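Local coordinates for protein ornithine carbamoyltransferase (Giardia intestinalis, PDB 3GRF) that probably catalyses the interconversion of ornithine plus carbamoyl phosphate with citrulline, acting in the parasite's arginine degradation pathway, at residues A[146-151]-A[300-305]; A[162-167]-A[176-181]; A[172-177]-A[239-244]; A[227-232]-A[270-275]; A[277-282]-A[289-294]. All coordinates share one frame; numbering follows the deposited sequence.

Interaction 1 of 5, residues A[146-151]-A[300-305]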
# COMPACT_ATOMS: atom_id res chain seq x y z
N LYS A 146 -12.79 -27.24 12.36
CA LYS A 146 -12.12 -28.53 12.04
C LYS A 146 -10.79 -28.72 12.74
O LYS A 146 -10.45 -29.83 13.17
CB LYS A 146 -11.90 -28.73 10.53
CG LYS A 146 -10.96 -29.97 10.25
CD LYS A 146 -11.11 -30.43 8.81
CE LYS A 146 -10.40 -31.75 8.58
NZ LYS A 146 -10.49 -31.99 7.11
N GLU A 147 -10.00 -27.66 12.75
CA GLU A 147 -8.72 -27.58 13.42
C GLU A 147 -8.81 -27.89 14.89
O GLU A 147 -8.10 -28.73 15.39
CB GLU A 147 -8.17 -26.16 13.28
CG GLU A 147 -6.72 -26.05 13.64
CD GLU A 147 -6.21 -24.65 13.48
OE1 GLU A 147 -6.92 -23.70 13.87
OE2 GLU A 147 -5.08 -24.48 12.98
N LYS A 148 -9.64 -27.14 15.60
CA LYS A 148 -9.82 -27.35 17.03
C LYS A 148 -10.26 -28.77 17.40
O LYS A 148 -9.60 -29.42 18.21
CB LYS A 148 -10.79 -26.31 17.64
CG LYS A 148 -10.24 -24.93 17.59
CD LYS A 148 -8.95 -24.82 18.43
CE LYS A 148 -8.05 -23.67 17.91
NZ LYS A 148 -6.76 -23.57 18.66
N PHE A 149 -11.36 -29.24 16.81
CA PHE A 149 -11.91 -30.55 17.14
C PHE A 149 -11.01 -31.71 16.73
O PHE A 149 -10.93 -32.70 17.43
CB PHE A 149 -13.32 -30.67 16.59
CG PHE A 149 -14.32 -29.88 17.38
CD1 PHE A 149 -14.94 -28.78 16.84
CD2 PHE A 149 -14.62 -30.23 18.70
CE1 PHE A 149 -15.89 -28.04 17.58
CE2 PHE A 149 -15.55 -29.51 19.45
CZ PHE A 149 -16.20 -28.40 18.89
N THR A 150 -10.28 -31.55 15.63
CA THR A 150 -9.33 -32.58 15.17
C THR A 150 -8.17 -32.78 16.16
O THR A 150 -7.71 -33.91 16.35
CB THR A 150 -8.77 -32.26 13.77
OG1 THR A 150 -9.80 -32.45 12.81
CG2 THR A 150 -7.60 -33.14 13.41
N ALA A 151 -7.72 -31.71 16.79
CA ALA A 151 -6.58 -31.79 17.71
C ALA A 151 -6.96 -32.41 19.06
O ALA A 151 -6.17 -33.14 19.68
CB ALA A 151 -5.95 -30.40 17.90
N LYS A 300 -12.99 -21.82 26.93
CA LYS A 300 -13.68 -22.33 25.72
C LYS A 300 -13.46 -21.45 24.48
O LYS A 300 -13.69 -21.90 23.35
CB LYS A 300 -15.18 -22.56 25.98
CG LYS A 300 -15.48 -23.77 26.92
CD LYS A 300 -16.97 -23.96 27.02
CE LYS A 300 -17.33 -25.21 27.81
NZ LYS A 300 -16.99 -26.50 27.10
N SER A 301 -12.94 -20.24 24.69
CA SER A 301 -12.75 -19.23 23.66
C SER A 301 -11.65 -19.56 22.71
O SER A 301 -10.50 -19.73 23.10
CB SER A 301 -12.46 -17.86 24.24
OG SER A 301 -12.31 -16.95 23.16
N VAL A 302 -12.02 -19.65 21.44
CA VAL A 302 -11.01 -19.74 20.38
C VAL A 302 -10.86 -18.45 19.54
O VAL A 302 -10.28 -18.48 18.46
CB VAL A 302 -11.19 -21.01 19.49
CG1 VAL A 302 -11.09 -22.26 20.34
CG2 VAL A 302 -12.55 -21.01 18.81
N CYS A 303 -11.34 -17.32 20.04
CA CYS A 303 -11.45 -16.12 19.21
C CYS A 303 -10.19 -15.63 18.51
O CYS A 303 -10.24 -15.21 17.34
CB CYS A 303 -12.11 -14.96 19.96
SG CYS A 303 -13.78 -15.38 20.41
N TYR A 304 -9.06 -15.61 19.22
CA TYR A 304 -7.86 -15.02 18.64
C TYR A 304 -7.23 -15.96 17.59
O TYR A 304 -6.68 -15.49 16.61
CB TYR A 304 -6.80 -14.78 19.71
CG TYR A 304 -7.00 -13.67 20.72
CD1 TYR A 304 -6.45 -13.80 21.98
CD2 TYR A 304 -7.72 -12.53 20.43
CE1 TYR A 304 -6.57 -12.83 22.93
CE2 TYR A 304 -7.86 -11.52 21.39
CZ TYR A 304 -7.28 -11.69 22.64
OH TYR A 304 -7.38 -10.74 23.62
N ASP A 305 -7.21 -17.26 17.86
CA ASP A 305 -6.71 -18.24 16.88
C ASP A 305 -7.61 -18.26 15.66
O ASP A 305 -7.16 -18.43 14.53
CB ASP A 305 -6.67 -19.64 17.49
CG ASP A 305 -5.42 -19.89 18.35
OD1 ASP A 305 -5.39 -20.93 19.02
OD2 ASP A 305 -4.47 -19.06 18.36

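Interaction 2 of 5, residues A[162-167]-A[176-181]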
# COMPACT_ATOMS: atom_id res chain seq x y z
N ILE A 162 -20.76 -32.11 14.75
CA ILE A 162 -20.54 -30.87 15.49
C ILE A 162 -21.83 -30.09 15.45
O ILE A 162 -22.21 -29.61 14.38
CB ILE A 162 -19.39 -29.98 14.91
CG1 ILE A 162 -18.10 -30.76 14.77
CG2 ILE A 162 -19.07 -28.84 15.89
CD1 ILE A 162 -17.77 -31.56 16.02
N LYS A 163 -22.49 -29.97 16.59
CA LYS A 163 -23.72 -29.16 16.68
C LYS A 163 -23.29 -27.70 16.86
O LYS A 163 -22.46 -27.43 17.71
CB LYS A 163 -24.60 -29.61 17.84
CG LYS A 163 -25.22 -31.02 17.73
CD LYS A 163 -24.46 -32.00 18.63
CE LYS A 163 -25.34 -33.13 19.12
NZ LYS A 163 -25.73 -32.80 20.53
N PHE A 164 -23.86 -26.78 16.07
CA PHE A 164 -23.40 -25.39 16.02
C PHE A 164 -24.56 -24.49 16.51
O PHE A 164 -25.72 -24.72 16.16
CB PHE A 164 -22.97 -25.04 14.59
CG PHE A 164 -22.54 -23.58 14.42
CD1 PHE A 164 -21.21 -23.21 14.52
CD2 PHE A 164 -23.50 -22.58 14.18
CE1 PHE A 164 -20.83 -21.89 14.38
CE2 PHE A 164 -23.13 -21.28 14.03
CZ PHE A 164 -21.81 -20.92 14.14
N ALA A 165 -24.28 -23.50 17.34
CA ALA A 165 -25.33 -22.48 17.62
C ALA A 165 -24.86 -21.03 17.46
O ALA A 165 -23.76 -20.71 17.89
CB ALA A 165 -25.92 -22.68 19.03
N TYR A 166 -25.70 -20.19 16.84
CA TYR A 166 -25.43 -18.77 16.68
C TYR A 166 -26.37 -18.09 17.68
O TYR A 166 -27.54 -18.46 17.75
CB TYR A 166 -25.72 -18.23 15.25
CG TYR A 166 -25.49 -16.74 15.27
CD1 TYR A 166 -26.55 -15.83 15.56
CD2 TYR A 166 -24.22 -16.24 15.12
CE1 TYR A 166 -26.28 -14.47 15.69
CE2 TYR A 166 -23.95 -14.88 15.23
CZ TYR A 166 -24.99 -14.00 15.54
OH TYR A 166 -24.74 -12.66 15.64
N CYS A 167 -25.84 -17.17 18.50
CA CYS A 167 -26.68 -16.46 19.50
C CYS A 167 -26.65 -14.99 19.19
O CYS A 167 -25.59 -14.47 18.88
CB CYS A 167 -26.21 -16.70 20.95
SG CYS A 167 -26.79 -18.24 21.66
N TYR A 176 -26.42 -15.25 8.39
CA TYR A 176 -26.76 -15.77 7.05
C TYR A 176 -25.70 -16.67 6.51
O TYR A 176 -25.98 -17.78 6.07
CB TYR A 176 -26.98 -14.63 6.06
CG TYR A 176 -28.16 -13.73 6.43
CD1 TYR A 176 -28.42 -12.57 5.72
CD2 TYR A 176 -29.00 -14.05 7.53
CE1 TYR A 176 -29.49 -11.72 6.07
CE2 TYR A 176 -30.10 -13.20 7.89
CZ TYR A 176 -30.33 -12.05 7.15
OH TYR A 176 -31.39 -11.22 7.50
N ASP A 177 -24.47 -16.20 6.51
CA ASP A 177 -23.41 -17.01 5.87
C ASP A 177 -23.02 -18.23 6.72
O ASP A 177 -22.59 -19.25 6.16
CB ASP A 177 -22.21 -16.10 5.51
CG ASP A 177 -21.82 -16.17 4.04
OD1 ASP A 177 -22.50 -16.80 3.20
OD2 ASP A 177 -20.79 -15.57 3.70
N LEU A 178 -23.16 -18.18 8.08
CA LEU A 178 -22.90 -19.35 8.98
C LEU A 178 -23.97 -20.42 8.70
O LEU A 178 -23.64 -21.60 8.58
CB LEU A 178 -22.95 -18.93 10.46
CG LEU A 178 -21.68 -18.93 11.35
CD1 LEU A 178 -20.44 -19.32 10.55
CD2 LEU A 178 -21.48 -17.55 11.99
N MET A 179 -25.23 -19.99 8.61
CA MET A 179 -26.31 -20.91 8.28
C MET A 179 -26.03 -21.62 6.96
O MET A 179 -26.19 -22.85 6.87
CB MET A 179 -27.64 -20.16 8.17
CG MET A 179 -28.15 -19.57 9.52
SD MET A 179 -29.41 -18.29 9.24
CE MET A 179 -30.72 -19.24 8.49
N ARG A 180 -25.61 -20.86 5.94
CA ARG A 180 -25.21 -21.46 4.64
C ARG A 180 -24.04 -22.45 4.77
O ARG A 180 -24.05 -23.49 4.11
CB ARG A 180 -24.88 -20.39 3.59
CG ARG A 180 -26.05 -19.47 3.10
CD ARG A 180 -25.50 -18.26 2.32
NE ARG A 180 -26.48 -17.14 2.21
CZ ARG A 180 -26.21 -15.86 2.49
NH1 ARG A 180 -25.01 -15.50 2.94
NH2 ARG A 180 -27.14 -14.92 2.36
N GLY A 181 -23.00 -22.09 5.55
CA GLY A 181 -21.83 -22.99 5.72
C GLY A 181 -22.27 -24.30 6.36
O GLY A 181 -21.91 -25.38 5.90

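Interaction 3 of 5, residues A[172-177]-A[239-244]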
# COMPACT_ATOMS: atom_id res chain seq x y z
N ASN A 172 -28.62 -10.83 10.04
CA ASN A 172 -27.25 -10.48 10.13
C ASN A 172 -26.50 -11.22 9.05
O ASN A 172 -26.63 -12.44 8.94
CB ASN A 172 -26.77 -10.85 11.55
CG ASN A 172 -25.29 -10.70 11.77
OD1 ASN A 172 -24.48 -10.61 10.85
ND2 ASN A 172 -24.91 -10.78 13.02
N ASN A 173 -25.73 -10.55 8.28
CA ASN A 173 -24.99 -11.14 7.18
C ASN A 173 -24.04 -12.27 7.60
O ASN A 173 -23.79 -13.20 6.83
CB ASN A 173 -24.23 -10.04 6.44
CG ASN A 173 -23.03 -9.52 7.20
OD1 ASN A 173 -23.16 -8.92 8.26
ND2 ASN A 173 -21.84 -9.76 6.64
N VAL A 174 -23.51 -12.15 8.82
CA VAL A 174 -22.62 -13.17 9.38
C VAL A 174 -23.42 -14.43 9.73
O VAL A 174 -23.01 -15.53 9.41
CB VAL A 174 -21.72 -12.60 10.57
CG1 VAL A 174 -21.30 -13.68 11.58
CG2 VAL A 174 -20.45 -11.89 10.00
N THR A 175 -24.59 -14.27 10.36
CA THR A 175 -25.52 -15.37 10.67
C THR A 175 -26.00 -16.05 9.39
O THR A 175 -25.96 -17.26 9.32
CB THR A 175 -26.73 -14.87 11.47
OG1 THR A 175 -26.27 -13.96 12.48
CG2 THR A 175 -27.49 -16.02 12.12
N TYR A 176 -26.42 -15.25 8.39
CA TYR A 176 -26.76 -15.77 7.05
C TYR A 176 -25.70 -16.67 6.51
O TYR A 176 -25.98 -17.78 6.07
CB TYR A 176 -26.98 -14.63 6.06
CG TYR A 176 -28.16 -13.73 6.43
CD1 TYR A 176 -28.42 -12.57 5.72
CD2 TYR A 176 -29.00 -14.05 7.53
CE1 TYR A 176 -29.49 -11.72 6.07
CE2 TYR A 176 -30.10 -13.20 7.89
CZ TYR A 176 -30.33 -12.05 7.15
OH TYR A 176 -31.39 -11.22 7.50
N ASP A 177 -24.47 -16.20 6.51
CA ASP A 177 -23.41 -17.01 5.87
C ASP A 177 -23.02 -18.23 6.72
O ASP A 177 -22.59 -19.25 6.16
CB ASP A 177 -22.21 -16.10 5.51
CG ASP A 177 -21.82 -16.17 4.04
OD1 ASP A 177 -22.50 -16.80 3.20
OD2 ASP A 177 -20.79 -15.57 3.70
N TYR A 239 -21.46 -19.37 18.95
CA TYR A 239 -20.83 -18.34 18.17
C TYR A 239 -21.73 -17.15 18.37
O TYR A 239 -22.94 -17.29 18.38
CB TYR A 239 -20.78 -18.82 16.71
CG TYR A 239 -19.98 -18.01 15.71
CD1 TYR A 239 -20.26 -16.67 15.46
CD2 TYR A 239 -19.01 -18.61 14.98
CE1 TYR A 239 -19.57 -15.95 14.50
CE2 TYR A 239 -18.34 -17.93 14.02
CZ TYR A 239 -18.59 -16.59 13.81
OH TYR A 239 -17.90 -15.93 12.85
N THR A 240 -21.12 -15.98 18.58
CA THR A 240 -21.88 -14.74 18.63
C THR A 240 -21.11 -13.62 17.97
O THR A 240 -19.95 -13.78 17.61
CB THR A 240 -22.30 -14.39 20.07
OG1 THR A 240 -23.25 -13.31 20.03
CG2 THR A 240 -21.11 -14.05 20.93
N ASP A 241 -21.77 -12.49 17.73
CA ASP A 241 -21.01 -11.36 17.21
C ASP A 241 -21.69 -10.04 17.54
O ASP A 241 -22.73 -10.05 18.16
CB ASP A 241 -20.63 -11.55 15.70
CG ASP A 241 -21.69 -11.05 14.71
OD1 ASP A 241 -21.29 -10.54 13.65
OD2 ASP A 241 -22.90 -11.17 14.96
N SER A 242 -21.04 -8.96 17.14
CA SER A 242 -21.33 -7.63 17.59
C SER A 242 -22.81 -7.31 17.49
O SER A 242 -23.42 -7.52 16.45
CB SER A 242 -20.49 -6.65 16.77
OG SER A 242 -21.03 -5.34 16.86
N TRP A 243 -23.37 -6.82 18.59
CA TRP A 243 -24.70 -6.23 18.63
C TRP A 243 -24.83 -4.85 17.96
O TRP A 243 -25.94 -4.42 17.67
CB TRP A 243 -25.13 -6.09 20.08
CG TRP A 243 -25.48 -7.37 20.77
CD1 TRP A 243 -25.53 -8.62 20.22
CD2 TRP A 243 -25.85 -7.51 22.13
NE1 TRP A 243 -25.91 -9.54 21.17
CE2 TRP A 243 -26.11 -8.88 22.36
CE3 TRP A 243 -25.99 -6.61 23.20
CZ2 TRP A 243 -26.50 -9.37 23.61
CZ3 TRP A 243 -26.37 -7.10 24.45
CH2 TRP A 243 -26.62 -8.47 24.64
N MET A 244 -23.70 -4.16 17.75
CA MET A 244 -23.68 -2.79 17.20
C MET A 244 -24.23 -2.71 15.78
O MET A 244 -23.58 -3.15 14.83
CB MET A 244 -22.27 -2.18 17.23
CG MET A 244 -21.91 -1.26 16.02
SD MET A 244 -22.20 0.53 16.17
CE MET A 244 -20.51 1.15 16.40

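Interaction 4 of 5, residues A[227-232]-A[270-275]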
# COMPACT_ATOMS: atom_id res chain seq x y z
N ASP A 227 -34.84 -18.91 22.77
CA ASP A 227 -34.27 -19.06 24.11
C ASP A 227 -32.88 -19.63 23.87
O ASP A 227 -32.76 -20.77 23.40
CB ASP A 227 -35.13 -20.03 24.95
CG ASP A 227 -34.83 -19.97 26.46
OD1 ASP A 227 -35.45 -19.15 27.17
OD2 ASP A 227 -33.99 -20.76 26.95
N CYS A 228 -31.85 -18.82 24.05
CA CYS A 228 -30.48 -19.22 23.77
C CYS A 228 -30.01 -20.44 24.58
O CYS A 228 -29.25 -21.26 24.06
CB CYS A 228 -29.58 -18.01 24.01
SG CYS A 228 -27.88 -18.20 23.43
N LYS A 229 -30.46 -20.56 25.82
CA LYS A 229 -30.08 -21.72 26.67
C LYS A 229 -30.65 -23.02 26.13
O LYS A 229 -29.97 -24.07 26.08
CB LYS A 229 -30.53 -21.51 28.12
CG LYS A 229 -29.38 -20.99 28.97
CD LYS A 229 -29.80 -20.40 30.30
CE LYS A 229 -29.13 -19.03 30.41
NZ LYS A 229 -29.59 -18.20 31.55
N LYS A 230 -31.91 -22.94 25.72
CA LYS A 230 -32.59 -24.07 25.13
C LYS A 230 -31.91 -24.34 23.82
O LYS A 230 -31.70 -25.50 23.46
CB LYS A 230 -34.09 -23.78 24.94
CG LYS A 230 -34.83 -23.39 26.21
CD LYS A 230 -36.01 -24.30 26.50
CE LYS A 230 -36.55 -24.11 27.95
NZ LYS A 230 -35.84 -24.95 28.98
N GLY A 231 -31.54 -23.28 23.12
CA GLY A 231 -30.90 -23.42 21.81
C GLY A 231 -29.50 -23.97 21.87
O GLY A 231 -29.06 -24.68 20.95
N CYS A 232 -28.80 -23.64 22.96
CA CYS A 232 -27.40 -24.03 23.15
C CYS A 232 -27.21 -25.36 23.91
O CYS A 232 -26.08 -25.83 24.09
CB CYS A 232 -26.60 -22.91 23.84
SG CYS A 232 -26.37 -21.45 22.83
N MET A 270 -22.95 -21.05 28.45
CA MET A 270 -21.88 -22.01 28.16
C MET A 270 -21.95 -23.30 28.99
O MET A 270 -21.58 -24.39 28.50
CB MET A 270 -20.49 -21.36 28.27
CG MET A 270 -20.25 -20.22 27.27
SD MET A 270 -20.33 -20.74 25.52
CE MET A 270 -18.69 -21.58 25.38
N ALA A 271 -22.46 -23.18 30.22
CA ALA A 271 -22.71 -24.33 31.11
C ALA A 271 -23.72 -25.35 30.58
O ALA A 271 -23.80 -26.45 31.09
CB ALA A 271 -23.09 -23.87 32.54
N VAL A 272 -24.50 -24.99 29.54
CA VAL A 272 -25.44 -25.97 29.03
C VAL A 272 -24.94 -26.70 27.79
O VAL A 272 -25.57 -27.62 27.28
CB VAL A 272 -26.84 -25.38 28.76
CG1 VAL A 272 -27.43 -24.80 30.04
CG2 VAL A 272 -26.79 -24.30 27.68
N THR A 273 -23.76 -26.28 27.29
CA THR A 273 -23.22 -26.87 26.07
C THR A 273 -22.45 -28.17 26.34
O THR A 273 -22.34 -28.61 27.49
CB THR A 273 -22.37 -25.86 25.31
OG1 THR A 273 -21.15 -25.63 26.02
CG2 THR A 273 -23.13 -24.56 25.15
N SER A 274 -21.94 -28.80 25.30
CA SER A 274 -21.18 -30.03 25.48
C SER A 274 -19.90 -29.78 26.27
O SER A 274 -19.45 -28.63 26.38
CB SER A 274 -20.85 -30.65 24.11
OG SER A 274 -19.68 -30.08 23.55
N LYS A 275 -19.31 -30.84 26.80
CA LYS A 275 -18.08 -30.71 27.53
C LYS A 275 -16.93 -30.31 26.60
O LYS A 275 -15.99 -29.63 27.04
CB LYS A 275 -17.77 -32.01 28.29
CG LYS A 275 -17.49 -31.81 29.78
CD LYS A 275 -18.77 -31.85 30.63
CE LYS A 275 -18.45 -32.09 32.12
NZ LYS A 275 -18.16 -33.53 32.43

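Interaction 5 of 5, residues A[277-282]-A[289-294]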
# COMPACT_ATOMS: atom_id res chain seq x y z
N SER A 277 -17.30 -28.26 24.03
CA SER A 277 -17.69 -27.06 23.29
C SER A 277 -16.58 -26.05 23.16
O SER A 277 -15.60 -26.04 23.93
CB SER A 277 -18.95 -26.41 23.87
OG SER A 277 -18.75 -26.01 25.21
N ILE A 278 -16.69 -25.22 22.13
CA ILE A 278 -15.79 -24.10 22.01
C ILE A 278 -16.66 -22.87 21.80
O ILE A 278 -17.81 -23.00 21.42
CB ILE A 278 -14.73 -24.30 20.88
CG1 ILE A 278 -15.36 -24.29 19.50
CG2 ILE A 278 -13.86 -25.58 21.11
CD1 ILE A 278 -14.32 -24.42 18.35
N PHE A 279 -16.10 -21.70 22.06
CA PHE A 279 -16.79 -20.42 21.88
C PHE A 279 -16.05 -19.60 20.76
O PHE A 279 -14.80 -19.54 20.74
CB PHE A 279 -16.83 -19.64 23.20
CG PHE A 279 -17.23 -18.24 23.02
CD1 PHE A 279 -18.60 -17.93 22.90
CD2 PHE A 279 -16.27 -17.25 22.87
CE1 PHE A 279 -18.99 -16.60 22.63
CE2 PHE A 279 -16.65 -15.90 22.61
CZ PHE A 279 -18.00 -15.59 22.48
N MET A 280 -16.81 -19.03 19.82
CA MET A 280 -16.31 -18.28 18.68
C MET A 280 -17.00 -16.91 18.58
O MET A 280 -18.15 -16.80 19.00
CB MET A 280 -16.62 -19.06 17.41
CG MET A 280 -15.90 -20.38 17.39
SD MET A 280 -16.07 -21.32 15.85
CE MET A 280 -14.90 -20.52 14.74
N ASN A 281 -16.31 -15.91 18.03
CA ASN A 281 -16.86 -14.56 17.74
C ASN A 281 -15.91 -13.99 16.68
O ASN A 281 -14.67 -13.91 16.89
CB ASN A 281 -16.87 -13.69 19.05
CG ASN A 281 -17.39 -12.24 18.88
OD1 ASN A 281 -17.87 -11.64 19.83
ND2 ASN A 281 -17.27 -11.68 17.69
N CYS A 282 -16.46 -13.62 15.52
CA CYS A 282 -15.62 -13.19 14.40
C CYS A 282 -14.88 -11.87 14.69
O CYS A 282 -13.93 -11.53 13.97
CB CYS A 282 -16.46 -13.10 13.13
SG CYS A 282 -17.95 -12.08 13.26
N GLU A 289 -21.44 -6.95 25.94
CA GLU A 289 -22.61 -6.97 25.05
C GLU A 289 -22.93 -8.39 24.61
O GLU A 289 -23.58 -9.11 25.35
CB GLU A 289 -22.43 -5.99 23.89
CG GLU A 289 -22.21 -4.57 24.44
CD GLU A 289 -22.43 -3.46 23.43
OE1 GLU A 289 -22.45 -3.77 22.21
OE2 GLU A 289 -22.58 -2.28 23.86
N GLU A 290 -22.44 -8.81 23.45
CA GLU A 290 -22.82 -10.12 22.90
C GLU A 290 -22.30 -11.29 23.76
O GLU A 290 -22.88 -12.39 23.75
CB GLU A 290 -22.37 -10.25 21.45
CG GLU A 290 -20.86 -10.27 21.24
CD GLU A 290 -20.22 -8.90 21.12
OE1 GLU A 290 -19.00 -8.83 20.91
OE2 GLU A 290 -20.92 -7.87 21.18
N GLN A 291 -21.25 -11.03 24.54
CA GLN A 291 -20.80 -12.02 25.54
C GLN A 291 -20.12 -11.38 26.75
O GLN A 291 -19.74 -10.22 26.69
CB GLN A 291 -19.91 -13.07 24.90
CG GLN A 291 -19.20 -12.58 23.65
CD GLN A 291 -17.98 -11.86 24.00
OE1 GLN A 291 -17.70 -10.75 23.53
NE2 GLN A 291 -17.24 -12.46 24.90
N THR A 292 -20.01 -12.13 27.85
CA THR A 292 -19.27 -11.69 29.02
C THR A 292 -17.79 -11.87 28.82
O THR A 292 -17.38 -12.68 28.00
CB THR A 292 -19.71 -12.41 30.31
OG1 THR A 292 -19.41 -13.81 30.25
CG2 THR A 292 -21.21 -12.22 30.57
N ALA A 293 -17.01 -11.10 29.57
CA ALA A 293 -15.57 -11.15 29.49
C ALA A 293 -15.09 -12.54 29.94
O ALA A 293 -14.15 -13.10 29.37
CB ALA A 293 -14.93 -10.00 30.32
N SER A 294 -15.79 -13.15 30.89
CA SER A 294 -15.49 -14.51 31.36
C SER A 294 -15.60 -15.59 30.28
O SER A 294 -14.98 -16.63 30.40
CB SER A 294 -16.38 -14.90 32.52
OG SER A 294 -17.68 -15.20 32.07

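Interaction 1 of 5, residues A[146-151]-A[300-305]
CG of Lys148 lies anti to the carbonyl carbon, and a bend at chi2 (-63°) turns the chain off helix 135-151 toward Val302 and Asp305; beyond the bend it runs nearly extended, delivering the ammonium to the carboxylate. On the way it passes antiparallel alongside Val302, CD of Lys148 lying 3.8 Å from CG1 of Val302. NZ of Lys148 then forms a salt bridge of 3.0 Å to OD1 of Asp305, met on the anti side and 19° out of the carboxylate plane. The stronger partner of Asp305 is Arg99 of the second subunit, in a salt bridge to OD2. Val302 is the N-cap of helix 303-322, and Ser301 makes an ST turn, its OG accepting from N of Cys303 at 3.3 Å. Helices 135-151 and 303-322 are the pair that link the two domains in transcarbamoylases, and the contact joins them at the surface. With a cation at each oxygen and a place in the first turn of its helix, Asp305 is probably held as the anion, bridging a link within the chain and one between subunits.

Interaction 2 of 5, residues A[162-167]-A[176-181]
Between 162-167 and 176-181 the nearest CA atoms are those of Tyr166 and Leu178, 8.1 Å apart. Strand 164-167 and helix 173-185 begin a beta-alpha-beta unit that continues into strand 188-192, part of the parallel sheet of the Rossmann-like, probably ornithine-binding domain. Phe164 and Tyr166, two residues apart on the same face of the strand, both point toward the helix. With its CG anti to the backbone N (chi1 177°), Phe164 stretches out until it crosses Leu178 at about a right angle, CZ of Phe164 reaching 3.4 Å from CG of Leu178. This is tight for two carbons, and Leu178 is far from staggered (chi1 -112°, chi2 3°), which suggests strain in the modelled side chain. Tyr166 touches more lightly, its CD2 lying 4.4 Å from CD2 of Leu178. Met138 and Tyr239 also pack on Leu178. Elsewhere on the helix, NH1 of Arg180 makes a salt bridge (2.8 Å) with OD1 of Asp177, while CB of Tyr176 sits 3.4 Å above the Arg180 guanidinium plane, offset toward its rim.

Interaction 3 of 5, residues A[172-177]-A[239-244]
Asn172 reaches across to Asp241 with its amide while the same group caps its own helix. Its CG stands opposite the backbone N (chi1 173°), which points OD1 back at the helix start and ND2 at Asp241. OD1 of Asn172 accepts from N of Val174 at 2.7 Å, the donor lying above the carbonyl plane, a capping bond at the start of helix 173-185. ND2 of Asn172 gives a 2.8 Å hydrogen bond to OD2 of Asp241, bent to 133° at the hydrogen but using the syn lone pair of the acceptor. The two side chains point at each other, amide and carboxylate lying almost in one plane. Asp241 turns its CG into the space between its own N and carbonyl carbon (chi1 88°), presenting the carboxylate to the helix. Its OD1 faces the branch of Val174, 3.7 Å from CB of that residue. Val174 CG1 meets Tyr239 CE1 at 4.1 Å, the two side chains crossing at about a right angle. OD2 of Asp241 is gripped chiefly by the hydroxyl of Tyr166, with Asn172 as a further donor; ND2 of Asn172 also bonds O of Asp169, and the hydroxyl of Tyr239 is held by Asp141 of helix 135-151. The contact thus lies where helix 173-185 begins, beside the C-terminal ends of the neighbouring parallel strands 164-167 and 237-240.

Interaction 4 of 5, residues A[227-232]-A[270-275]
Val272 and Cys232 bury the most surface here, with Lys229 third. Val272 points toward helix 228-232, and its CG2 is the branch that does the touching: it lies 3.6 Å from the carbonyl O of Lys229 and 4.1 Å from CB of Cys232. One methyl thus rests against the backbone of the short helix, where the aliphatic start of the Lys229 side chain borders it at CG. Cys232 also meets the next residue of the turn, its carbonyl O lying 3.4 Å from CG2 of Thr273. Here the CA atoms of Cys232 and Thr273 are 5.8 Å apart. In the Rossmann-like domain this joins the helix leading into strand 237-240 with the type I beta turn Met270 to Thr273 that precedes strand 278-281. N of Thr273 bonds O of Met270 at 3.1 Å, and because chi1 of 71° places OG1 of Thr273 between its own N and carbonyl carbon, that hydroxyl also donates to O of Met270, at 2.8 Å, in the carbonyl plane and on a lone pair. The stronger partner of this OG1 is Ser277 OG. Backbone bonds between Val272 and Gly234 and between Ser274 and Val235 attach the turn to the stretch just after the helix. Cys228 forms a disulfide with Cys167, while the side chain of Cys232 packs on Ala165 and Cys167 of strand 164-167.

Interaction 5 of 5, residues A[277-282]-A[289-294]
Phe279 and Gln291 are in van der Waals contact, the ring against the aliphatic CB-CG part of the glutamine. They join strand 278-281, an outer strand of the parallel sheet in the Rossmann-like, probably ornithine-binding domain, to the loop entering helix 293-296. The ring stretches away from the strand with CG anti to the backbone N (chi1 167°) and crosses the glutamine at about a right angle. CZ of Phe279 presses on CG of Gln291 at 3.4 Å and on its CB at 4.0 Å, while the amide plane is turned 34° from the ring. Val295 and Ile296 pack on Phe279, and Ile296 on Gln291 too. The polar part involves Asn281 and Glu290, whose amide and carboxylate lie close together with their planes 67° apart. The carboxylate of Glu290 has a clear partner in the backbone N of Thr286. At the start of the helix, Thr292 stands at the N-cap, and its OG1 donates to OG of Ser294 at 2.9 Å.

In the fold
From the N terminus, interaction 1 opens first, on helix 135-151, and closes last, at helix 303-322, so the other four contacts all fall within its loop. Interaction 2 closes a short loop inside one beta-alpha-beta unit. Interaction 3 starts on the same helix, sharing Tyr176 and Asp177, and reaches strand 237-240. Interaction 4 crosses interaction 3, since 227-232 lies before 239-244 and 270-275 after it; a disulfide joins interaction 4 to interaction 2. Interaction 5 follows in series, and Lys300 ties it back to interaction 1. Interactions 2, 3 and 5 tie strands of the five-stranded sheet to flanking elements, while 1 joins two helices and 4 a short helix to a turn.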